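Local coordinates for protein luciferase-like monooxygenase (Streptomyces bottropensis, PDB 7BIP) that probably acts as a luciferase-like monooxygenase that oxygenates an aromatic polyketide intermediate during rishirilide biosynthesis, at residues A[29-32]-A[33-37]; A[235-239]-A[240-244]; A[303-306]-A[307-311]; A[341-344]-A[345-349]. All blocks are in the same frame, centred on the assembly; numbering follows the deposited sequence.

Interaction 1. Residues A[29-32]-A[33-37]; sequences AELA and DELGF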
loop_
_atom_site.group_PDB
_atom_site.type_symbol
_atom_site.label_atom_id
_atom_site.label_comp_id
_atom_site.label_asym_id
_atom_site.label_seq_id
_atom_site.Cartn_x
_atom_site.Cartn_y
_atom_site.Cartn_z
ATOM N N ALA A 29 -13.626 -8.400 -5.539
ATOM C CA ALA A 29 -12.904 -9.072 -4.462
ATOM C C ALA A 29 -13.862 -9.563 -3.378
ATOM O O ALA A 29 -13.713 -10.685 -2.872
ATOM C CB ALA A 29 -11.856 -8.122 -3.876
ATOM N N GLU A 30 -14.853 -8.741 -3.012
ATOM C CA GLU A 30 -15.887 -9.176 -2.064
ATOM C C GLU A 30 -16.677 -10.360 -2.607
ATOM O O GLU A 30 -16.979 -11.307 -1.871
ATOM C CB GLU A 30 -16.838 -8.016 -1.758
ATOM C CG GLU A 30 -16.210 -6.896 -0.907
ATOM C CD GLU A 30 -17.097 -5.654 -0.832
ATOM O OE1 GLU A 30 -18.199 -5.670 -1.414
ATOM O OE2 GLU A 30 -16.707 -4.657 -0.187
ATOM N N LEU A 31 -17.032 -10.315 -3.893
ATOM C CA LEU A 31 -17.761 -11.429 -4.487
ATOM C C LEU A 31 -16.913 -12.697 -4.512
ATOM O O LEU A 31 -17.428 -13.798 -4.290
ATOM C CB LEU A 31 -18.234 -11.043 -5.888
ATOM C CG LEU A 31 -19.246 -11.989 -6.530
ATOM C CD1 LEU A 31 -20.585 -11.931 -5.789
ATOM C CD2 LEU A 31 -19.438 -11.626 -8.001
ATOM N N ALA A 32 -15.608 -12.571 -4.777
ATOM C CA ALA A 32 -14.722 -13.731 -4.674
ATOM C C ALA A 32 -14.797 -14.349 -3.278
ATOM O O ALA A 32 -14.887 -15.576 -3.122
ATOM C CB ALA A 32 -13.284 -13.315 -5.003
ATOM N N ASP A 33 -14.742 -13.501 -2.252
ATOM C CA ASP A 33 -14.886 -13.947 -0.866
ATOM C C ASP A 33 -16.208 -14.683 -0.653
ATOM O O ASP A 33 -16.238 -15.803 -0.134
ATOM C CB ASP A 33 -14.784 -12.722 0.047
ATOM C CG ASP A 33 -14.282 -13.048 1.443
ATOM O OD1 ASP A 33 -13.406 -13.920 1.576
ATOM O OD2 ASP A 33 -14.753 -12.394 2.398
ATOM N N GLU A 34 -17.312 -14.068 -1.071
ATOM C CA GLU A 34 -18.637 -14.616 -0.795
ATOM C C GLU A 34 -18.862 -15.932 -1.527
ATOM O O GLU A 34 -19.457 -16.861 -0.971
ATOM C CB GLU A 34 -19.710 -13.608 -1.198
ATOM C CG GLU A 34 -19.657 -12.290 -0.433
ATOM C CD GLU A 34 -20.442 -11.178 -1.121
ATOM O OE1 GLU A 34 -21.153 -11.466 -2.112
ATOM O OE2 GLU A 34 -20.354 -10.017 -0.663
ATOM N N LEU A 35 -18.384 -16.030 -2.771
ATOM C CA LEU A 35 -18.682 -17.184 -3.613
ATOM C C LEU A 35 -17.740 -18.356 -3.383
ATOM O O LEU A 35 -17.990 -19.432 -3.932
ATOM C CB LEU A 35 -18.645 -16.790 -5.098
ATOM C CG LEU A 35 -19.723 -15.813 -5.580
ATOM C CD1 LEU A 35 -19.509 -15.465 -7.049
ATOM C CD2 LEU A 35 -21.112 -16.413 -5.366
ATOM N N GLY A 36 -16.677 -18.186 -2.601
ATOM C CA GLY A 36 -15.807 -19.300 -2.272
ATOM C C GLY A 36 -14.603 -19.476 -3.166
ATOM O O GLY A 36 -14.032 -20.571 -3.199
ATOM N N PHE A 37 -14.206 -18.441 -3.899
ATOM C CA PHE A 37 -12.984 -18.499 -4.685
ATOM C C PHE A 37 -11.757 -18.550 -3.776
ATOM O O PHE A 37 -11.804 -18.193 -2.593
ATOM C CB PHE A 37 -12.908 -17.299 -5.631
ATOM C CG PHE A 37 -13.835 -17.413 -6.814
ATOM C CD1 PHE A 37 -13.408 -18.028 -7.980
ATOM C CD2 PHE A 37 -15.142 -16.935 -6.749
ATOM C CE1 PHE A 37 -14.249 -18.154 -9.075
ATOM C CE2 PHE A 37 -15.999 -17.055 -7.859
ATOM C CZ PHE A 37 -15.542 -17.670 -9.017
#
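Leu31 and Leu35, one turn apart near the end of helix 18-35, touch through their branched ends. From Leu31 CB, CG stands anti to the backbone N (chi1 -168°), beside the carbonyl carbon, which brings the branch toward the next turn. Leu31 CG meets Leu35 CD1 at 3.5 Å, Leu31 CD1 reaches Glu34 OE1 at 3.7 Å, and Leu31 CD2 lies 4.0 Å from Leu35 CD1. Trimming this leucine to an alanine would probably open a gap beside Leu35 CD1 and leave that branch less packed. Leu35 N also donates to Leu31 O (2.9 Å). The helix ends in a Schellman motif: Gly36 N (positive phi) gives a weak bond to Ala32 O, and Phe37 N donates to Ala32 O at 3.0 Å. Ala32 CB packs on Phe37 CB, and Ala32 O lies at the edge of the Phe37 ring, in its plane. On the polar side Glu30 pairs with Arg67 and Arg27, Glu34 with Arg27, and both Asp33 carboxylate oxygens accept N-H groups of the 69-71 loop. The helix joins strands 2-6 and 39-42 in a beta-alpha-beta unit; Leu31 and Ala32 touch Met339 of helix 332-345, and Ala29 and Ala32 touch Val40 of strand 39-42.

Interaction 2. Residues A[235-239]-A[240-244]; sequences YLAED and GQEAR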
loop_
_atom_site.group_PDB
_atom_site.type_symbol
_atom_site.label_atom_id
_atom_site.label_comp_id
_atom_site.label_asym_id
_atom_site.label_seq_id
_atom_site.Cartn_x
_atom_site.Cartn_y
_atom_site.Cartn_z
ATOM N N TYR A 235 -14.183 -15.453 -19.343
ATOM C CA TYR A 235 -15.477 -14.809 -19.543
ATOM C C TYR A 235 -16.508 -15.906 -19.748
ATOM O O TYR A 235 -16.351 -16.734 -20.653
ATOM C CB TYR A 235 -15.440 -13.851 -20.751
ATOM C CG TYR A 235 -16.669 -12.982 -20.866
ATOM C CD1 TYR A 235 -16.628 -11.649 -20.493
ATOM C CD2 TYR A 235 -17.869 -13.495 -21.330
ATOM C CE1 TYR A 235 -17.757 -10.847 -20.590
ATOM C CE2 TYR A 235 -18.993 -12.715 -21.424
ATOM C CZ TYR A 235 -18.932 -11.389 -21.050
ATOM O OH TYR A 235 -20.049 -10.590 -21.139
ATOM N N LEU A 236 -17.560 -15.914 -18.923
ATOM C CA LEU A 236 -18.609 -16.921 -19.018
ATOM C C LEU A 236 -19.950 -16.257 -19.280
ATOM O O LEU A 236 -20.244 -15.191 -18.727
ATOM C CB LEU A 236 -18.696 -17.753 -17.726
ATOM C CG LEU A 236 -17.782 -18.972 -17.569
ATOM C CD1 LEU A 236 -16.322 -18.591 -17.598
ATOM C CD2 LEU A 236 -18.093 -19.733 -16.266
ATOM N N ALA A 237 -20.766 -16.899 -20.115
ATOM C CA ALA A 237 -22.165 -16.527 -20.271
ATOM C C ALA A 237 -22.944 -17.791 -20.603
ATOM O O ALA A 237 -22.377 -18.769 -21.094
ATOM C CB ALA A 237 -22.358 -15.461 -21.356
ATOM N N GLU A 238 -24.254 -17.774 -20.314
ATOM C CA GLU A 238 -25.086 -18.928 -20.661
ATOM C C GLU A 238 -25.110 -19.161 -22.165
ATOM O O GLU A 238 -25.199 -20.313 -22.622
ATOM C CB GLU A 238 -26.519 -18.735 -20.141
ATOM C CG GLU A 238 -26.637 -18.755 -18.614
ATOM C CD GLU A 238 -26.697 -20.174 -18.047
ATOM O OE1 GLU A 238 -26.477 -21.139 -18.814
ATOM O OE2 GLU A 238 -26.961 -20.327 -16.834
ATOM N N ASP A 239 -25.061 -18.076 -22.940
ATOM C CA ASP A 239 -24.950 -18.123 -24.394
ATOM C C ASP A 239 -23.464 -18.078 -24.745
ATOM O O ASP A 239 -22.816 -17.037 -24.597
ATOM C CB ASP A 239 -25.725 -16.955 -25.005
ATOM C CG ASP A 239 -25.550 -16.835 -26.514
ATOM O OD1 ASP A 239 -24.850 -17.673 -27.127
ATOM O OD2 ASP A 239 -26.129 -15.890 -27.097
ATOM N N GLY A 240 -22.926 -19.211 -25.201
ATOM C CA GLY A 240 -21.510 -19.287 -25.504
ATOM C C GLY A 240 -21.077 -18.389 -26.637
ATOM O O GLY A 240 -19.907 -18.002 -26.691
ATOM N N GLN A 241 -21.997 -18.034 -27.538
ATOM C CA GLN A 241 -21.651 -17.095 -28.604
ATOM C C GLN A 241 -21.562 -15.665 -28.088
ATOM O O GLN A 241 -20.757 -14.878 -28.596
ATOM C CB GLN A 241 -22.679 -17.201 -29.740
ATOM C CG GLN A 241 -22.721 -18.570 -30.394
ATOM C CD GLN A 241 -21.632 -18.765 -31.445
ATOM O OE1 GLN A 241 -20.452 -18.510 -31.187
ATOM N NE2 GLN A 241 -22.022 -19.235 -32.625
ATOM N N GLU A 242 -22.384 -15.312 -27.094
ATOM C CA GLU A 242 -22.221 -14.034 -26.410
ATOM C C GLU A 242 -20.905 -13.995 -25.640
ATOM O O GLU A 242 -20.195 -12.979 -25.656
ATOM C CB GLU A 242 -23.411 -13.795 -25.472
ATOM C CG GLU A 242 -23.272 -12.554 -24.593
ATOM C CD GLU A 242 -24.417 -12.396 -23.602
ATOM O OE1 GLU A 242 -25.407 -13.163 -23.681
ATOM O OE2 GLU A 242 -24.321 -11.501 -22.736
ATOM N N ALA A 243 -20.539 -15.107 -24.990
ATOM C CA ALA A 243 -19.258 -15.159 -24.290
ATOM C C ALA A 243 -18.108 -14.962 -25.263
ATOM O O ALA A 243 -17.162 -14.216 -24.984
ATOM C CB ALA A 243 -19.107 -16.485 -23.536
ATOM N N ARG A 244 -18.175 -15.627 -26.419
ATOM C CA ARG A 244 -17.158 -15.426 -27.444
ATOM C C ARG A 244 -17.107 -13.977 -27.909
ATOM O O ARG A 244 -16.021 -13.409 -28.080
ATOM C CB ARG A 244 -17.436 -16.352 -28.623
ATOM C CG ARG A 244 -16.624 -16.039 -29.886
ATOM C CD ARG A 244 -17.046 -17.023 -30.915
ATOM N NE ARG A 244 -16.319 -17.021 -32.176
ATOM C CZ ARG A 244 -16.921 -16.817 -33.347
ATOM N NH1 ARG A 244 -18.225 -16.547 -33.379
ATOM N NH2 ARG A 244 -16.237 -16.883 -34.483
HETATM O O HOH W 1 -25.927 -15.367 -22.031
#
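Tyr235 brings the CD2 side of its ring to the first turn of helix 240-262, with CD2 3.7 Å from Ala243 CA and 3.9 Å from Ala243 CB. The ring is placed there by CG standing anti to the backbone N (chi1 -170°), while its hydroxyl goes on to Glu334 and Arg337. Ala237, just past the strand, meets the same residue: Ala237 CB lies 4.0 Å from Ala243 CB. Asp239 starts the helix as its N-cap. Asp239 OD1 takes the N-H of Gln241 at 2.9 Å, approached from above the carboxylate plane, and a weak bond from Glu242 N at 3.4 Å; Asp239 O accepts from Ala243 N. Glu242 crosses Asp239 at about a right angle, with Asp239 OD2 4.4 Å from Glu242 OE1. A water bridges the two residues, accepting from Asp239 N and donating to Glu242 OE1 at 2.8 Å, while Glu242 OE2 forms a salt bridge with Arg337, which probably offsets the like charges. An N-capping aspartate here starts the helix after a parallel strand, the strand-to-helix step repeated in the TIM-barrel fold.

Interaction 3. Residues A[303-306]-A[307-311]; sequences DEVR and AAIDD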
loop_
_atom_site.group_PDB
_atom_site.type_symbol
_atom_site.label_atom_id
_atom_site.label_comp_id
_atom_site.label_asym_id
_atom_site.label_seq_id
_atom_site.Cartn_x
_atom_site.Cartn_y
_atom_site.Cartn_z
ATOM N N ASP A 303 -20.155 -24.972 -19.668
ATOM C CA ASP A 303 -19.888 -26.301 -20.201
ATOM C C ASP A 303 -18.629 -26.309 -21.060
ATOM O O ASP A 303 -17.795 -27.213 -20.934
ATOM C CB ASP A 303 -21.102 -26.782 -20.987
ATOM C CG ASP A 303 -22.348 -26.867 -20.125
ATOM O OD1 ASP A 303 -22.356 -27.666 -19.159
ATOM O OD2 ASP A 303 -23.311 -26.126 -20.398
ATOM N N GLU A 304 -18.467 -25.304 -21.928
ATOM C CA GLU A 304 -17.235 -25.172 -22.702
ATOM C C GLU A 304 -16.027 -25.062 -21.784
ATOM O O GLU A 304 -15.003 -25.721 -21.988
ATOM C CB GLU A 304 -17.300 -23.934 -23.604
ATOM C CG GLU A 304 -18.283 -24.014 -24.765
ATOM C CD GLU A 304 -18.378 -22.683 -25.487
ATOM O OE1 GLU A 304 -17.382 -22.272 -26.115
ATOM O OE2 GLU A 304 -19.441 -22.043 -25.413
ATOM N N VAL A 305 -16.136 -24.223 -20.762
ATOM C CA VAL A 305 -14.990 -23.967 -19.903
ATOM C C VAL A 305 -14.716 -25.178 -19.016
ATOM O O VAL A 305 -13.566 -25.448 -18.674
ATOM C CB VAL A 305 -15.230 -22.672 -19.108
ATOM C CG1 VAL A 305 -14.183 -22.493 -18.000
ATOM C CG2 VAL A 305 -15.202 -21.472 -20.065
ATOM N N ARG A 306 -15.752 -25.954 -18.670
ATOM C CA ARG A 306 -15.529 -27.193 -17.929
ATOM C C ARG A 306 -14.664 -28.153 -18.738
ATOM O O ARG A 306 -13.699 -28.729 -18.223
ATOM C CB ARG A 306 -16.868 -27.850 -17.577
ATOM C CG ARG A 306 -16.755 -29.307 -17.130
ATOM C CD ARG A 306 -16.266 -29.416 -15.694
ATOM N NE ARG A 306 -15.900 -30.789 -15.349
ATOM C CZ ARG A 306 -16.749 -31.697 -14.878
ATOM N NH1 ARG A 306 -18.025 -31.384 -14.684
ATOM N NH2 ARG A 306 -16.321 -32.921 -14.597
ATOM N N ALA A 307 -15.001 -28.336 -20.019
ATOM C CA ALA A 307 -14.207 -29.220 -20.862
ATOM C C ALA A 307 -12.791 -28.687 -21.021
ATOM O O ALA A 307 -11.827 -29.461 -21.050
ATOM C CB ALA A 307 -14.874 -29.390 -22.229
ATOM N N ALA A 308 -12.648 -27.363 -21.115
ATOM C CA ALA A 308 -11.326 -26.765 -21.255
ATOM C C ALA A 308 -10.483 -26.994 -20.008
ATOM O O ALA A 308 -9.301 -27.342 -20.112
ATOM C CB ALA A 308 -11.457 -25.268 -21.546
ATOM N N ILE A 309 -11.068 -26.798 -18.820
ATOM C CA ILE A 309 -10.312 -27.003 -17.584
ATOM C C ILE A 309 -9.881 -28.461 -17.451
ATOM O O ILE A 309 -8.743 -28.753 -17.057
ATOM C CB ILE A 309 -11.134 -26.541 -16.365
ATOM C CG1 ILE A 309 -11.242 -25.010 -16.350
ATOM C CG2 ILE A 309 -10.498 -27.042 -15.067
ATOM C CD1 ILE A 309 -12.312 -24.503 -15.398
ATOM N N ASP A 310 -10.783 -29.403 -17.765
ATOM C CA ASP A 310 -10.415 -30.816 -17.696
ATOM C C ASP A 310 -9.248 -31.138 -18.626
ATOM O O ASP A 310 -8.385 -31.957 -18.285
ATOM C CB ASP A 310 -11.626 -31.695 -18.016
ATOM C CG ASP A 310 -12.708 -31.610 -16.945
ATOM O OD1 ASP A 310 -12.441 -31.049 -15.861
ATOM O OD2 ASP A 310 -13.826 -32.105 -17.184
ATOM N N ASP A 311 -9.202 -30.508 -19.805
ATOM C CA ASP A 311 -8.059 -30.688 -20.700
ATOM C C ASP A 311 -6.784 -30.154 -20.062
ATOM O O ASP A 311 -5.741 -30.822 -20.074
ATOM C CB ASP A 311 -8.308 -29.980 -22.034
ATOM C CG ASP A 311 -9.402 -30.632 -22.856
ATOM O OD1 ASP A 311 -9.790 -31.784 -22.549
ATOM O OD2 ASP A 311 -9.864 -29.990 -23.828
#
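This is a local contact along one helix, 302-316, which follows strand 298-300 and precedes strand 320-324. Four backbone bonds of the i to i+4 kind run through it, from Ala307, Ala308, Ile309 and Asp310 back to Asp303, Glu304, Val305 and Arg306; the shortest is Ile309 N to Val305 O at 2.8 Å. Two side-chain pairs with the same spacing accompany them. The charged one is a salt bridge between Arg306 NE and Asp310 OD2 at 3.1 Å, whose hydrogen bond is weak, with an N-H...O angle of 133°. The guanidinium and carboxylate planes stand 80° apart, so the two groups do not meet as a flat, two-pronged pair; Asp310 OD1 lies at the guanidinium edge, in plane, 3.5 Å from Arg306 NE. Arg306 gets there by leaving the backbone anti to N and bending at chi2 (77°), which turns its far end along the helix toward Asp310. Asp310 OD1 has a second partner, the hydroxyl of Tyr350, so the carboxylate is held by both this helix and helix 347-350. The apolar pair is Val305 CG1 against Ile309 CD1 at 3.8 Å. Both residues are buried: Val305 also touches Leu346 and Leu236 of strand 228-236, and Ile309 touches Tyr350. Ala308 CB, 3.6 Å from Val305 O, packs on the loop at Arg295. With hydrophobic residues on the buried side and an i to i+4 salt bridge on the flank beside helix 347-350, this is an amphipathic helix packed on a parallel barrel sheet, as in the TIM-barrel fold of the luciferase-like family.

Interaction 4. Residues A[341-344]-A[345-349]; sequences LFAE and HLLPH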
loop_
_atom_site.group_PDB
_atom_site.type_symbol
_atom_site.label_atom_id
_atom_site.label_comp_id
_atom_site.label_asym_id
_atom_site.label_seq_id
_atom_site.Cartn_x
_atom_site.Cartn_y
_atom_site.Cartn_z
ATOM N N LEU A 341 -21.387 -17.515 -12.510
ATOM C CA LEU A 341 -21.565 -18.747 -13.273
ATOM C C LEU A 341 -20.467 -19.751 -12.950
ATOM O O LEU A 341 -20.729 -20.953 -12.833
ATOM C CB LEU A 341 -21.593 -18.438 -14.773
ATOM C CG LEU A 341 -22.867 -17.778 -15.307
ATOM C CD1 LEU A 341 -22.669 -17.346 -16.772
ATOM C CD2 LEU A 341 -24.079 -18.697 -15.173
ATOM N N PHE A 342 -19.229 -19.275 -12.798
ATOM C CA PHE A 342 -18.144 -20.174 -12.442
ATOM C C PHE A 342 -18.389 -20.790 -11.075
ATOM O O PHE A 342 -18.181 -21.989 -10.881
ATOM C CB PHE A 342 -16.806 -19.429 -12.463
ATOM C CG PHE A 342 -15.612 -20.334 -12.552
ATOM C CD1 PHE A 342 -14.971 -20.541 -13.765
ATOM C CD2 PHE A 342 -15.132 -20.992 -11.427
ATOM C CE1 PHE A 342 -13.875 -21.384 -13.852
ATOM C CE2 PHE A 342 -14.029 -21.833 -11.520
ATOM C CZ PHE A 342 -13.413 -22.030 -12.730
ATOM N N ALA A 343 -18.841 -19.981 -10.119
ATOM C CA ALA A 343 -19.055 -20.483 -8.767
ATOM C C ALA A 343 -20.174 -21.517 -8.723
ATOM O O ALA A 343 -20.072 -22.522 -8.009
ATOM C CB ALA A 343 -19.358 -19.318 -7.826
ATOM N N GLU A 344 -21.249 -21.293 -9.476
ATOM C CA GLU A 344 -22.384 -22.210 -9.420
ATOM C C GLU A 344 -22.112 -23.508 -10.169
ATOM O O GLU A 344 -22.501 -24.592 -9.709
ATOM C CB GLU A 344 -23.629 -21.530 -9.989
ATOM C CG GLU A 344 -24.910 -22.327 -9.756
ATOM C CD GLU A 344 -26.122 -21.724 -10.445
ATOM O OE1 GLU A 344 -25.938 -20.927 -11.391
ATOM O OE2 GLU A 344 -27.261 -22.051 -10.040
ATOM N N HIS A 345 -21.451 -23.425 -11.325
ATOM C CA HIS A 345 -21.383 -24.559 -12.232
ATOM C C HIS A 345 -20.048 -25.286 -12.222
ATOM O O HIS A 345 -19.997 -26.449 -12.639
ATOM C CB HIS A 345 -21.693 -24.102 -13.663
ATOM C CG HIS A 345 -23.101 -23.636 -13.842
ATOM N ND1 HIS A 345 -23.442 -22.301 -13.904
ATOM C CD2 HIS A 345 -24.259 -24.326 -13.952
ATOM C CE1 HIS A 345 -24.751 -22.190 -14.055
ATOM N NE2 HIS A 345 -25.270 -23.404 -14.084
ATOM N N LEU A 346 -18.975 -24.653 -11.760
ATOM C CA LEU A 346 -17.647 -25.238 -11.900
ATOM C C LEU A 346 -16.950 -25.445 -10.566
ATOM O O LEU A 346 -16.402 -26.528 -10.319
ATOM C CB LEU A 346 -16.788 -24.348 -12.811
ATOM C CG LEU A 346 -17.317 -24.372 -14.250
ATOM C CD1 LEU A 346 -16.683 -23.310 -15.109
ATOM C CD2 LEU A 346 -17.069 -25.740 -14.830
ATOM N N LEU A 347 -16.954 -24.433 -9.703
ATOM C CA LEU A 347 -16.310 -24.556 -8.399
ATOM C C LEU A 347 -16.687 -25.820 -7.628
ATOM O O LEU A 347 -15.778 -26.448 -7.062
ATOM C CB LEU A 347 -16.622 -23.314 -7.554
ATOM C CG LEU A 347 -15.619 -22.165 -7.579
ATOM C CD1 LEU A 347 -15.988 -21.159 -6.483
ATOM C CD2 LEU A 347 -14.192 -22.674 -7.400
ATOM N N PRO A 348 -17.958 -26.240 -7.545
ATOM C CA PRO A 348 -18.262 -27.440 -6.744
ATOM C C PRO A 348 -17.575 -28.702 -7.232
ATOM O O PRO A 348 -17.247 -29.569 -6.411
ATOM C CB PRO A 348 -19.789 -27.560 -6.860
ATOM C CG PRO A 348 -20.249 -26.176 -7.107
ATOM C CD PRO A 348 -19.195 -25.587 -8.006
ATOM N N HIS A 349 -17.343 -28.838 -8.538
ATOM C CA HIS A 349 -16.797 -30.076 -9.077
ATOM C C HIS A 349 -15.288 -30.205 -8.896
ATOM O O HIS A 349 -14.756 -31.308 -9.061
ATOM C CB HIS A 349 -17.165 -30.206 -10.558
ATOM C CG HIS A 349 -18.622 -29.984 -10.840
ATOM N ND1 HIS A 349 -19.272 -28.805 -10.539
ATOM C CD2 HIS A 349 -19.558 -30.800 -11.381
ATOM C CE1 HIS A 349 -20.542 -28.901 -10.889
ATOM N NE2 HIS A 349 -20.742 -30.101 -11.403
#
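Leu341 meets His345 one turn on, in two ways. Leu341 O accepts both the backbone N of His345 at 3.0 Å and the ring ND1 of His345 at 3.2 Å, the latter in the carbonyl plane on a lone pair and close to the plane of the imidazole. Leu341 CD2 lies alongside the ring, 3.7 Å from His345 CE1. Phe342 comes next, and Leu346 covers one face of its ring: Leu346 CB stands over the centre, 3.9 Å from the centroid and 9° off the normal, a CH-pi contact, while Leu346 CD1 reaches Phe342 CD1 at 3.5 Å. Leu347 CG meets the same ring at its edge, 4.1 Å from Phe342 CD2. Phe342 also meets the ring of Phe3, and Leu341, Phe342 and Leu346 touch Leu236 of strand 228-236, so the C-terminal helices close against the barrel. Ala343 CB touches Leu347 CD1. Glu344 runs beside His345, extended from a CG anti to N (chi1 -170°), with its CG over one face of the imidazole. Replacing this histidine by an alanine would probably cost Leu341 O its ring donor and leave Leu341 CD2 without its neighbour and the Glu344 chain without the ring face it runs over. As donor to Leu341 O, ND1 carries a proton here, and the nearby Glu344 carboxylate would be expected to stabilise any positive charge on the ring. Where the helix gives out, the carbonyl oxygens of Leu341 and Phe342 thus serve four N-H groups.

In the fold
Interactions 1 and 3 lie along one helix each, interaction 4 passes from one helix into the next, and interaction 2 turns from a strand into a helix. Interaction 4 is the meeting point: it touches interaction 1 through Leu35 and Ala343, interaction 2 through Leu236 and Phe342, and interaction 3 through Ile309 and Phe342. Interactions 2 and 3 touch through Leu236 and Val305; interaction 1 touches neither. Leu31, Ala32, Val305, Ile309, Phe342 and Leu346 are buried, whereas the polar Asp239 and Glu344 are exposed. Interaction 1 closes with a Schellman motif, interaction 2 opens with an Asp cap, interaction 4 shares carbonyl acceptors, and interaction 3, within its helix, adds a weakly bonded salt bridge to its backbone bonds.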